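Local coordinates for cellulose binding protein (Clavibacter michiganensis, PDB 4JJO), which probably binds and loosens plant cell-wall polysaccharides, this two-domain expansin being one part of a longer protein predicted to hydrolyse cellulose, at residues P108-R113 and L125-A130; V179-L184 and Q192-R197; T55-T60 and G93-S98; M33-S38 and L77-E82; D135-Q140 and V169-Q174. All blocks are in the same frame, centred on the assembly; numbering follows the deposited sequence.

Interaction 1. Residues P108-R113 and L125-A130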
# COMPACT_ATOMS: atom_id res chain seq x y z
N PRO A 108 -8.30 5.79 -7.01
CA PRO A 108 -9.60 5.97 -6.37
C PRO A 108 -9.52 6.76 -5.07
O PRO A 108 -8.44 7.15 -4.63
CB PRO A 108 -10.08 4.54 -6.11
CG PRO A 108 -8.89 3.68 -6.19
CD PRO A 108 -7.84 4.39 -6.98
N THR A 109 -10.68 6.99 -4.47
CA THR A 109 -10.76 7.69 -3.19
C THR A 109 -10.22 6.79 -2.08
O THR A 109 -10.07 5.59 -2.26
CB THR A 109 -12.21 8.07 -2.85
OG1 THR A 109 -13.01 6.88 -2.75
CG2 THR A 109 -12.78 8.98 -3.93
N VAL A 110 -9.94 7.40 -0.94
CA VAL A 110 -9.43 6.67 0.21
C VAL A 110 -10.47 5.67 0.71
O VAL A 110 -11.67 5.95 0.71
CB VAL A 110 -9.08 7.64 1.35
CG1 VAL A 110 -8.73 6.88 2.63
CG2 VAL A 110 -7.93 8.55 0.94
N ALA A 111 -10.00 4.49 1.10
CA ALA A 111 -10.86 3.50 1.72
C ALA A 111 -10.19 2.94 2.96
O ALA A 111 -8.97 3.01 3.11
CB ALA A 111 -11.19 2.38 0.74
N ILE A 112 -11.00 2.38 3.86
CA ILE A 112 -10.50 1.77 5.08
C ILE A 112 -11.04 0.36 5.19
O ILE A 112 -12.24 0.14 5.03
CB ILE A 112 -10.95 2.56 6.32
CG1 ILE A 112 -10.42 3.99 6.30
CG2 ILE A 112 -10.53 1.84 7.60
CD1 ILE A 112 -8.92 4.09 6.22
N ARG A 113 -10.15 -0.60 5.44
CA ARG A 113 -10.59 -1.95 5.75
C ARG A 113 -10.20 -2.31 7.17
O ARG A 113 -9.01 -2.32 7.52
CB ARG A 113 -10.00 -2.98 4.78
CG ARG A 113 -10.39 -4.41 5.13
CD ARG A 113 -10.06 -5.41 4.04
NE ARG A 113 -8.63 -5.51 3.78
CZ ARG A 113 -8.03 -6.59 3.29
NH1 ARG A 113 -8.72 -7.69 3.01
NH2 ARG A 113 -6.72 -6.58 3.08
N LEU A 125 -6.48 -1.41 11.20
CA LEU A 125 -7.02 -0.69 10.05
C LEU A 125 -6.01 -0.67 8.92
O LEU A 125 -4.81 -0.49 9.14
CB LEU A 125 -7.37 0.76 10.41
CG LEU A 125 -8.42 1.03 11.48
CD1 LEU A 125 -8.69 2.52 11.53
CD2 LEU A 125 -9.70 0.26 11.21
N GLN A 126 -6.50 -0.87 7.71
CA GLN A 126 -5.69 -0.74 6.52
C GLN A 126 -6.20 0.44 5.70
O GLN A 126 -7.40 0.54 5.44
CB GLN A 126 -5.75 -2.02 5.70
CG GLN A 126 -5.05 -1.94 4.37
CD GLN A 126 -5.05 -3.26 3.64
OE1 GLN A 126 -6.11 -3.84 3.40
NE2 GLN A 126 -3.86 -3.76 3.31
N VAL A 127 -5.29 1.32 5.31
CA VAL A 127 -5.66 2.48 4.51
C VAL A 127 -5.32 2.22 3.05
O VAL A 127 -4.17 1.95 2.70
CB VAL A 127 -4.93 3.75 4.98
CG1 VAL A 127 -5.39 4.94 4.16
CG2 VAL A 127 -5.19 3.98 6.46
N LEU A 128 -6.34 2.32 2.21
CA LEU A 128 -6.19 2.04 0.79
C LEU A 128 -6.26 3.33 -0.02
O LEU A 128 -7.07 4.21 0.27
CB LEU A 128 -7.28 1.07 0.34
CG LEU A 128 -7.30 -0.24 1.12
CD1 LEU A 128 -8.65 -0.92 1.02
CD2 LEU A 128 -6.19 -1.16 0.63
N ASN A 129 -5.40 3.44 -1.02
CA ASN A 129 -5.47 4.51 -2.01
C ASN A 129 -5.05 5.89 -1.49
O ASN A 129 -5.49 6.92 -2.02
CB ASN A 129 -6.88 4.57 -2.58
CG ASN A 129 -7.37 3.22 -3.07
OD1 ASN A 129 -6.62 2.47 -3.69
ND2 ASN A 129 -8.62 2.90 -2.77
N ALA A 130 -4.21 5.92 -0.47
CA ALA A 130 -3.61 7.18 -0.03
C ALA A 130 -2.69 7.72 -1.13
O ALA A 130 -2.50 8.93 -1.25
CB ALA A 130 -2.83 6.98 1.26
O HOH W 1 -5.13 7.38 -4.69
O HOH W 2 -7.24 8.76 -2.61
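L125 sets its CD2 against I112 CG2 at 4.0 Å, the first apolar touch between two neighbouring antiparallel strands of a hairpin. Next comes Q126, bound to R113 both by the backbone and by the side chain. Both side chains leave with CG anti to the backbone N (chi1 177° for R113, 174° for Q126) and run side by side on the same face. R113 takes Q126 OE1 side-on, NE at 3.0 Å and NH2 at 2.8 Å, and the amide and guanidinium planes lie only 10° apart, which fixes the rotation of both groups. Their remaining nitrogens reach the N-terminal half of the chain, R113 NH1 bonding to I18 O and Q126 NE2 to S24 O. V127 turns to the other face, where its CG2 lies 3.7 Å from I112 CD1 with the two side chains pointing the same way. L128 pairs with A111 through two backbone hydrogen bonds, the shorter from L128 N to A111 O at 2.9 Å. N129 turns its amide across the P108 ring (CG to CG 3.5 Å), and its ND2 donates to T109 O at 3.1 Å. Strand 111-114 sits between 124-128 and 191-193 in the immunoglobulin-like sandwich of the expansin C-terminal domain; I112 packs on L181 and L184 of strand 178-184, and V127 on V137 and V171 of strands 134-141 and 167-173.

Interaction 2. Residues V179-L184 and Q192-R197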
# COMPACT_ATOMS: atom_id res chain seq x y z
N VAL A 179 -6.68 13.66 6.09
CA VAL A 179 -8.10 13.44 5.84
C VAL A 179 -8.75 12.90 7.10
O VAL A 179 -8.18 12.06 7.80
CB VAL A 179 -8.35 12.44 4.68
CG1 VAL A 179 -7.87 13.02 3.36
CG2 VAL A 179 -7.68 11.10 4.96
N VAL A 180 -9.95 13.39 7.39
CA VAL A 180 -10.72 12.91 8.53
C VAL A 180 -11.92 12.14 8.01
O VAL A 180 -12.71 12.66 7.22
CB VAL A 180 -11.18 14.06 9.44
CG1 VAL A 180 -12.11 13.54 10.52
CG2 VAL A 180 -9.97 14.75 10.05
N LEU A 181 -12.05 10.90 8.46
CA LEU A 181 -13.03 9.97 7.91
C LEU A 181 -14.05 9.56 8.97
O LEU A 181 -13.81 8.62 9.73
CB LEU A 181 -12.32 8.73 7.37
CG LEU A 181 -11.09 9.02 6.51
CD1 LEU A 181 -10.30 7.74 6.27
CD2 LEU A 181 -11.49 9.66 5.19
N PRO A 182 -15.19 10.26 9.01
CA PRO A 182 -16.24 9.98 10.00
C PRO A 182 -17.17 8.84 9.60
O PRO A 182 -17.25 8.46 8.43
CB PRO A 182 -17.03 11.28 10.04
CG PRO A 182 -16.91 11.81 8.66
CD PRO A 182 -15.52 11.45 8.21
N GLY A 183 -17.88 8.29 10.59
CA GLY A 183 -18.97 7.38 10.34
C GLY A 183 -18.56 5.98 9.95
O GLY A 183 -19.39 5.18 9.51
N LEU A 184 -17.28 5.66 10.13
CA LEU A 184 -16.79 4.33 9.81
C LEU A 184 -17.35 3.32 10.80
O LEU A 184 -17.54 3.62 11.98
CB LEU A 184 -15.26 4.30 9.83
CG LEU A 184 -14.58 5.14 8.76
CD1 LEU A 184 -13.07 5.11 8.95
CD2 LEU A 184 -14.95 4.66 7.37
N GLN A 192 -14.43 -0.22 3.24
CA GLN A 192 -15.30 0.93 3.41
C GLN A 192 -14.76 2.13 2.65
O GLN A 192 -13.84 2.80 3.10
CB GLN A 192 -15.43 1.28 4.89
CG GLN A 192 -16.15 0.23 5.72
CD GLN A 192 -16.34 0.66 7.16
OE1 GLN A 192 -17.11 1.57 7.46
NE2 GLN A 192 -15.62 0.01 8.07
N ARG A 193 -15.35 2.38 1.49
CA ARG A 193 -14.92 3.47 0.63
C ARG A 193 -15.44 4.80 1.14
O ARG A 193 -16.56 4.89 1.64
CB ARG A 193 -15.42 3.21 -0.79
CG ARG A 193 -14.98 1.86 -1.31
CD ARG A 193 -15.41 1.57 -2.72
NE ARG A 193 -14.57 0.52 -3.28
CZ ARG A 193 -14.79 -0.78 -3.13
NH1 ARG A 193 -15.83 -1.22 -2.44
NH2 ARG A 193 -13.95 -1.65 -3.67
N THR A 194 -14.61 5.84 1.03
CA THR A 194 -15.01 7.18 1.45
C THR A 194 -14.96 8.15 0.28
O THR A 194 -14.57 7.78 -0.83
CB THR A 194 -14.11 7.73 2.57
OG1 THR A 194 -12.89 8.26 2.01
CG2 THR A 194 -13.79 6.66 3.60
N ALA A 195 -15.36 9.38 0.53
CA ALA A 195 -15.35 10.42 -0.49
C ALA A 195 -14.04 11.20 -0.47
O ALA A 195 -13.81 12.05 -1.32
CB ALA A 195 -16.51 11.37 -0.26
N SER A 196 -13.18 10.89 0.50
CA SER A 196 -11.99 11.69 0.75
C SER A 196 -10.82 11.38 -0.17
O SER A 196 -10.61 10.24 -0.58
CB SER A 196 -11.56 11.55 2.21
OG SER A 196 -12.52 12.14 3.07
N ARG A 197 -10.06 12.42 -0.48
CA ARG A 197 -8.85 12.33 -1.28
C ARG A 197 -7.78 13.23 -0.67
O ARG A 197 -8.10 14.26 -0.09
CB ARG A 197 -9.11 12.78 -2.71
CG ARG A 197 -9.89 11.80 -3.57
CD ARG A 197 -10.11 12.36 -4.97
NE ARG A 197 -10.97 11.51 -5.78
CZ ARG A 197 -10.55 10.45 -6.47
NH1 ARG A 197 -9.26 10.11 -6.46
NH2 ARG A 197 -11.41 9.74 -7.18
O HOH W 3 -11.60 13.90 4.75
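L184 and Q192 meet through the amide oxygen: Q192 OE1 lies 3.6 Å from L184 CA and 3.8 Å from L184 CD2. An extended chain beyond CG carries the Q192 amide there, and its NE2 bonds to R185 O just past L184. Further along, L181 pushes CD2 in between two hydroxyl-bearing residues, 3.4 Å from S196 OG and 3.7 Å from T194 OG1. The two segments run nearly antiparallel, yet they do not pair as strands; 178-184 and 191-193 are the outermost strands of the C-terminal domain's sheet, and side chains close the sandwich where these edges face each other. G183 and L184 both face L167, forming a G1 beta bulge where the chain turns a corner. The far side is shaped by an ST turn: T194 OG1 accepts from S196 N at 3.0 Å and also bonds to V110 O, which pins the hydroxyl beside L181. Water 3 bridges the two segments, donating to V180 O at 3.0 Å and lying 2.6 Å from S196 OG. V179 points toward the other segment, its CG1 3.7 Å from R197 O.

Interaction 3. Residues T55-T60 and G93-S98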
# COMPACT_ATOMS: atom_id res chain seq x y z
N THR A 55 11.20 2.16 -15.67
CA THR A 55 11.63 2.24 -17.06
C THR A 55 12.58 1.09 -17.38
O THR A 55 13.61 0.91 -16.73
CB THR A 55 12.34 3.57 -17.36
OG1 THR A 55 11.43 4.66 -17.14
CG2 THR A 55 12.83 3.60 -18.80
N GLY A 56 12.21 0.31 -18.39
CA GLY A 56 13.05 -0.78 -18.85
C GLY A 56 13.26 -0.69 -20.35
O GLY A 56 12.93 0.33 -20.97
N PRO A 57 13.80 -1.76 -20.95
CA PRO A 57 14.15 -1.80 -22.38
C PRO A 57 13.03 -1.31 -23.31
O PRO A 57 13.29 -0.51 -24.21
CB PRO A 57 14.43 -3.28 -22.62
CG PRO A 57 14.84 -3.82 -21.31
CD PRO A 57 14.10 -3.03 -20.27
N LYS A 58 11.81 -1.79 -23.09
CA LYS A 58 10.72 -1.56 -24.04
C LYS A 58 9.90 -0.31 -23.75
O LYS A 58 9.14 0.15 -24.61
CB LYS A 58 9.80 -2.78 -24.08
CG LYS A 58 10.47 -3.98 -24.71
CD LYS A 58 9.56 -5.19 -24.80
CE LYS A 58 10.30 -6.35 -25.44
NZ LYS A 58 9.44 -7.55 -25.64
N GLY A 59 10.05 0.25 -22.56
CA GLY A 59 9.31 1.44 -22.19
C GLY A 59 9.16 1.60 -20.69
O GLY A 59 10.05 1.24 -19.93
N THR A 60 8.02 2.13 -20.28
CA THR A 60 7.78 2.42 -18.87
C THR A 60 6.41 1.91 -18.43
O THR A 60 5.42 2.09 -19.12
CB THR A 60 7.85 3.93 -18.60
OG1 THR A 60 9.14 4.43 -18.97
CG2 THR A 60 7.60 4.23 -17.12
N GLY A 93 15.00 -13.21 -18.16
CA GLY A 93 15.41 -13.55 -16.81
C GLY A 93 15.59 -12.31 -15.96
O GLY A 93 14.94 -12.14 -14.93
N ILE A 94 16.49 -11.44 -16.39
CA ILE A 94 16.78 -10.21 -15.67
C ILE A 94 17.00 -9.08 -16.66
O ILE A 94 17.59 -9.27 -17.72
CB ILE A 94 18.03 -10.38 -14.79
CG1 ILE A 94 18.27 -9.12 -13.96
CG2 ILE A 94 19.24 -10.69 -15.64
CD1 ILE A 94 19.31 -9.30 -12.90
N ILE A 95 16.51 -7.89 -16.30
CA ILE A 95 16.64 -6.72 -17.16
C ILE A 95 17.11 -5.51 -16.36
O ILE A 95 16.77 -5.38 -15.19
CB ILE A 95 15.31 -6.36 -17.84
CG1 ILE A 95 14.19 -6.25 -16.80
CG2 ILE A 95 14.97 -7.39 -18.90
CD1 ILE A 95 12.90 -5.69 -17.33
N PRO A 96 17.88 -4.63 -17.00
CA PRO A 96 18.26 -3.38 -16.34
C PRO A 96 17.09 -2.41 -16.35
O PRO A 96 16.35 -2.34 -17.34
CB PRO A 96 19.41 -2.86 -17.21
CG PRO A 96 19.16 -3.42 -18.55
CD PRO A 96 18.42 -4.72 -18.37
N ILE A 97 16.92 -1.67 -15.27
CA ILE A 97 15.81 -0.74 -15.14
C ILE A 97 16.26 0.53 -14.42
O ILE A 97 17.32 0.56 -13.80
CB ILE A 97 14.65 -1.35 -14.32
CG1 ILE A 97 15.13 -1.71 -12.92
CG2 ILE A 97 14.09 -2.58 -15.02
CD1 ILE A 97 14.01 -1.94 -11.93
N SER A 98 15.44 1.56 -14.52
CA SER A 98 15.53 2.72 -13.65
C SER A 98 14.12 2.99 -13.13
O SER A 98 13.15 2.70 -13.83
CB SER A 98 16.08 3.93 -14.39
OG SER A 98 15.10 4.46 -15.27
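T55 and S98 face each other as a hydrogen-bonded antiparallel pair in the double-psi beta-barrel domain of the expansin, where strand 95-101 lies between strands 51-56 and 3-10. Two backbone bonds join them, T55 N to S98 O at 2.7 Å and S98 N to T55 O at 2.9 Å. The S98 hydroxyl sits between its own backbone N and carbonyl carbon (chi1 73°), which brings OG alongside T55 CB at 3.6 Å; S98 also touches H4 of strand 3-10. I97, one residue back, lays its CA and CB against T55 O. CG1 of I97 takes the crowded position (chi1 60°), and its end leads away from this contact into the barrel interior, toward A7 and L77. I95 has a similar first torsion but points at the other segment: its CD1 meets P57 CD at 4.1 Å, the two side chains crossing obliquely, and the I95 side chain also packs on F84 and L87 of helix 81-87. P57 CD is also 3.8 Å from P96 O, so the same ring carbon touches strand backbone as well as side chain. P57 and K58 form the tight turn joining strand 51-56 to 59-69. G56 N bonds to G59 O at 2.8 Å across it, and G59 has backbone angles that call for glycine. The turn returns the chain beside T55, whose hydroxyl, on the backbone N side, meets that of T60, OG1 to OG1 2.9 Å.

Interaction 4. Residues M33-S38 and L77-E82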
# COMPACT_ATOMS: atom_id res chain seq x y z
N MET A 33 -0.22 -5.36 -12.33
CA MET A 33 0.99 -4.55 -12.31
C MET A 33 1.36 -4.25 -10.86
O MET A 33 0.84 -3.32 -10.24
CB MET A 33 0.77 -3.25 -13.08
CG MET A 33 0.47 -3.45 -14.56
SD MET A 33 1.82 -4.26 -15.45
CE MET A 33 1.08 -4.49 -17.06
N TYR A 34 2.27 -5.06 -10.33
CA TYR A 34 2.70 -4.91 -8.95
C TYR A 34 4.16 -5.30 -8.82
O TYR A 34 4.77 -5.76 -9.78
CB TYR A 34 1.84 -5.78 -8.02
CG TYR A 34 1.82 -7.25 -8.38
CD1 TYR A 34 2.75 -8.12 -7.85
CD2 TYR A 34 0.85 -7.76 -9.23
CE1 TYR A 34 2.73 -9.47 -8.16
CE2 TYR A 34 0.82 -9.10 -9.55
CZ TYR A 34 1.76 -9.95 -9.02
OH TYR A 34 1.73 -11.29 -9.34
N VAL A 35 4.72 -5.11 -7.63
CA VAL A 35 6.15 -5.31 -7.43
C VAL A 35 6.47 -5.61 -5.97
O VAL A 35 5.78 -5.14 -5.06
CB VAL A 35 6.94 -4.06 -7.86
CG1 VAL A 35 6.54 -2.86 -7.01
CG2 VAL A 35 8.43 -4.31 -7.80
N ALA A 36 7.51 -6.41 -5.76
CA ALA A 36 8.07 -6.63 -4.44
C ALA A 36 9.38 -5.86 -4.35
O ALA A 36 10.21 -5.94 -5.26
CB ALA A 36 8.30 -8.10 -4.20
N VAL A 37 9.56 -5.12 -3.27
CA VAL A 37 10.73 -4.27 -3.13
C VAL A 37 11.64 -4.74 -1.99
O VAL A 37 11.20 -5.46 -1.10
CB VAL A 37 10.33 -2.80 -2.87
CG1 VAL A 37 9.59 -2.23 -4.08
CG2 VAL A 37 9.48 -2.68 -1.61
N SER A 38 12.90 -4.32 -2.04
CA SER A 38 13.87 -4.73 -1.04
C SER A 38 13.43 -4.28 0.35
O SER A 38 12.62 -3.36 0.48
CB SER A 38 15.25 -4.16 -1.37
OG SER A 38 15.24 -2.75 -1.34
N LEU A 77 14.23 -4.78 -8.19
CA LEU A 77 12.80 -5.01 -8.07
C LEU A 77 12.43 -6.43 -8.49
O LEU A 77 13.02 -6.99 -9.41
CB LEU A 77 12.01 -4.04 -8.95
CG LEU A 77 12.12 -2.53 -8.69
CD1 LEU A 77 11.23 -1.80 -9.68
CD2 LEU A 77 11.73 -2.19 -7.27
N ASP A 78 11.45 -7.00 -7.80
CA ASP A 78 10.86 -8.27 -8.21
C ASP A 78 9.49 -7.95 -8.80
O ASP A 78 8.51 -7.79 -8.08
CB ASP A 78 10.74 -9.22 -7.02
CG ASP A 78 10.96 -10.67 -7.41
OD1 ASP A 78 11.34 -10.93 -8.57
OD2 ASP A 78 10.77 -11.55 -6.54
N LEU A 79 9.44 -7.84 -10.13
CA LEU A 79 8.23 -7.41 -10.82
C LEU A 79 7.26 -8.56 -11.02
O LEU A 79 7.66 -9.71 -11.10
CB LEU A 79 8.58 -6.82 -12.18
CG LEU A 79 9.36 -5.51 -12.21
CD1 LEU A 79 9.78 -5.20 -13.63
CD2 LEU A 79 8.51 -4.38 -11.65
N SER A 80 5.98 -8.23 -11.11
CA SER A 80 4.99 -9.19 -11.56
C SER A 80 5.40 -9.65 -12.95
O SER A 80 6.02 -8.89 -13.69
CB SER A 80 3.60 -8.56 -11.62
OG SER A 80 3.58 -7.46 -12.52
N GLU A 81 5.07 -10.88 -13.29
CA GLU A 81 5.37 -11.40 -14.62
C GLU A 81 4.84 -10.44 -15.67
O GLU A 81 5.49 -10.20 -16.69
CB GLU A 81 4.75 -12.78 -14.81
CG GLU A 81 5.42 -13.87 -13.98
CD GLU A 81 4.74 -15.22 -14.13
OE1 GLU A 81 3.57 -15.26 -14.57
OE2 GLU A 81 5.38 -16.24 -13.82
N GLU A 82 3.67 -9.87 -15.42
CA GLU A 82 3.01 -9.02 -16.40
C GLU A 82 3.73 -7.69 -16.60
O GLU A 82 3.85 -7.21 -17.73
CB GLU A 82 1.55 -8.77 -16.00
CG GLU A 82 0.66 -10.01 -16.11
CD GLU A 82 0.76 -10.92 -14.90
OE1 GLU A 82 1.44 -10.55 -13.92
OE2 GLU A 82 0.15 -12.01 -14.92
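Y34 lays its ring flat over S80: S80 CB stands 3.4 Å from the ring centroid and 11° off the normal, a CH-pi contact centred on the face. The ring is brought there by CG lying between the backbone N and carbonyl carbon (chi1 57°), and its OH bonds to L12 N. Beneath it, S80 is the N-cap of helix 81-87, its OG capping A83 N and also bonding to R32 O. S80 N donates to Y34 O at 3.1 Å. On the opposite face V35 wedges one methyl, CG2, between two leucines, 3.8 Å from L77 CB and 3.9 Å from L79 CD2. V37 and L77 point the same way, side by side, CG1 to CD2 3.8 Å. A36 and D78 form a hydrogen-bonded pair, their CB atoms 3.9 Å apart; the carboxylate then leads away, OD1 bonding to T8 OG1 of strand 3-10. Past the strand end, M33 bends at chi2 and sets CE 3.9 Å from E82 O. In the double-psi beta-barrel, strand 76-80 is flanked by 34-38 and 3-10, and 34-38 by 59-69. V35 packs on V63 and V65 of strand 59-69, and V35, V37 and L77 all reach L52 of strand 51-56 in the barrel interior.

Interaction 5. Residues D135-Q140 and V169-Q174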
# COMPACT_ATOMS: atom_id res chain seq x y z
N ASP A 135 2.05 8.76 7.15
CA ASP A 135 2.92 9.06 8.28
C ASP A 135 2.30 8.57 9.59
O ASP A 135 3.00 8.03 10.45
CB ASP A 135 3.19 10.56 8.37
CG ASP A 135 4.10 10.92 9.53
OD1 ASP A 135 5.34 10.86 9.36
OD2 ASP A 135 3.58 11.26 10.61
N ARG A 136 1.00 8.78 9.75
CA ARG A 136 0.32 8.32 10.95
C ARG A 136 -1.18 8.13 10.74
O ARG A 136 -1.78 8.72 9.84
CB ARG A 136 0.56 9.28 12.11
CG ARG A 136 0.45 10.75 11.77
CD ARG A 136 0.90 11.60 12.95
NE ARG A 136 0.33 12.94 12.94
CZ ARG A 136 0.81 13.97 12.24
NH1 ARG A 136 1.87 13.81 11.46
NH2 ARG A 136 0.21 15.15 12.31
N VAL A 137 -1.76 7.29 11.59
CA VAL A 137 -3.18 6.99 11.55
C VAL A 137 -3.71 7.06 12.98
O VAL A 137 -3.13 6.47 13.88
CB VAL A 137 -3.44 5.58 10.99
CG1 VAL A 137 -4.92 5.22 11.08
CG2 VAL A 137 -2.96 5.49 9.55
N GLU A 138 -4.79 7.81 13.17
CA GLU A 138 -5.34 8.02 14.51
C GLU A 138 -6.84 7.75 14.54
O GLU A 138 -7.55 7.99 13.57
CB GLU A 138 -5.09 9.46 14.97
CG GLU A 138 -3.63 9.81 15.17
CD GLU A 138 -3.40 11.31 15.23
OE1 GLU A 138 -3.61 11.98 14.20
OE2 GLU A 138 -3.04 11.82 16.31
N ILE A 139 -7.31 7.23 15.67
CA ILE A 139 -8.74 7.04 15.90
C ILE A 139 -9.22 7.99 16.99
O ILE A 139 -8.55 8.19 18.00
CB ILE A 139 -9.07 5.59 16.32
CG1 ILE A 139 -8.74 4.63 15.18
CG2 ILE A 139 -10.53 5.47 16.71
CD1 ILE A 139 -9.02 3.17 15.49
N GLN A 140 -10.39 8.58 16.78
CA GLN A 140 -10.92 9.57 17.71
C GLN A 140 -11.31 8.94 19.03
O GLN A 140 -11.96 7.89 19.05
CB GLN A 140 -12.11 10.30 17.09
CG GLN A 140 -12.52 11.56 17.85
CD GLN A 140 -13.21 12.57 16.97
OE1 GLN A 140 -14.01 12.22 16.10
NE2 GLN A 140 -12.90 13.85 17.18
N VAL A 169 -11.59 8.35 11.82
CA VAL A 169 -10.19 8.05 11.58
C VAL A 169 -9.49 9.20 10.88
O VAL A 169 -9.96 9.69 9.86
CB VAL A 169 -10.03 6.78 10.72
CG1 VAL A 169 -8.56 6.50 10.45
CG2 VAL A 169 -10.69 5.59 11.40
N LYS A 170 -8.37 9.63 11.44
CA LYS A 170 -7.56 10.67 10.83
C LYS A 170 -6.29 10.07 10.24
O LYS A 170 -5.49 9.45 10.95
CB LYS A 170 -7.20 11.75 11.83
CG LYS A 170 -6.34 12.85 11.23
CD LYS A 170 -6.58 14.18 11.92
CE LYS A 170 -6.27 14.11 13.40
NZ LYS A 170 -6.46 15.43 14.05
N VAL A 171 -6.10 10.28 8.94
CA VAL A 171 -4.93 9.79 8.24
C VAL A 171 -4.12 10.97 7.70
O VAL A 171 -4.63 11.79 6.94
CB VAL A 171 -5.32 8.86 7.09
CG1 VAL A 171 -4.09 8.24 6.46
CG2 VAL A 171 -6.27 7.78 7.58
N THR A 172 -2.86 11.03 8.11
CA THR A 172 -1.95 12.09 7.69
C THR A 172 -0.85 11.48 6.83
O THR A 172 -0.22 10.51 7.23
CB THR A 172 -1.31 12.79 8.90
OG1 THR A 172 -2.33 13.17 9.83
CG2 THR A 172 -0.53 14.03 8.47
N ASP A 173 -0.61 12.05 5.65
CA ASP A 173 0.38 11.47 4.75
C ASP A 173 1.76 12.10 4.96
O ASP A 173 1.92 13.02 5.76
CB ASP A 173 -0.06 11.59 3.28
CG ASP A 173 -0.08 13.02 2.77
OD1 ASP A 173 0.52 13.92 3.40
OD2 ASP A 173 -0.68 13.24 1.70
N GLN A 174 2.75 11.59 4.23
CA GLN A 174 4.13 12.01 4.40
C GLN A 174 4.35 13.50 4.12
O GLN A 174 5.39 14.06 4.48
CB GLN A 174 5.04 11.19 3.48
CG GLN A 174 4.70 11.29 2.00
CD GLN A 174 5.65 10.49 1.13
OE1 GLN A 174 5.24 9.55 0.45
NE2 GLN A 174 6.92 10.86 1.14
O HOH W 4 -3.39 11.22 11.48
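The R136 guanidinium has T172 CG2 over one face, 3.7 Å above the plane, nearer its margin than its middle, and D135 OD2 at its edge. That edge contact is a salt bridge of 3.2 Å from R136 NH1 to D135 OD2; the oxygen lies in the guanidinium plane but is met from above its own carboxylate plane. R136 and T172 run side by side, as do E138 and K170, where OE1 of the glutamate lies 3.5 Å from K170 CE. K170 NZ stays 4.5 Å from E138 OE1, too far for a salt bridge, and the lysine makes a cation-pi contact with W145. Water 4 lies 2.8 Å from each of E138 OE1, K170 O and T172 OG1. Strands 134-141 and 167-173 are antiparallel neighbours in the expansin C-terminal domain, an immunoglobulin-like sandwich, and the pairing begins with a classic beta bulge: D135 N and R136 N both donate to T172 O, at 2.9 and 3.3 Å. The other face is apolar and buried. V137 CG1 meets V169 CG1 at 3.9 Å, V169 having CG1 anti to its backbone N (chi1 178°), and V137 and V171 extend this layer toward V127 of strand 124-128.

Overall arrangement
The five contacts divide between the two domains. Interactions 3 and 4 belong to the N-terminal barrel, with centres about 12 Å apart and joined by I97 CD1 against L77 CD1 at 3.6 Å. Interactions 1, 2 and 5 build the C-terminal sandwich. Interaction 2 sits on both neighbours: T109 OG1 of interaction 1 lies 2.6 Å from T194 O, and L181 N lies 2.8 Å from V169 O of interaction 5. Interactions 1 and 5 meet from the two layers of the sandwich, L125 CD1 3.7 Å from V169 CG2. Between domains, interactions 1 and 4 come nearest, about 11 Å between closest atoms. No ligand is bound in this apo structure.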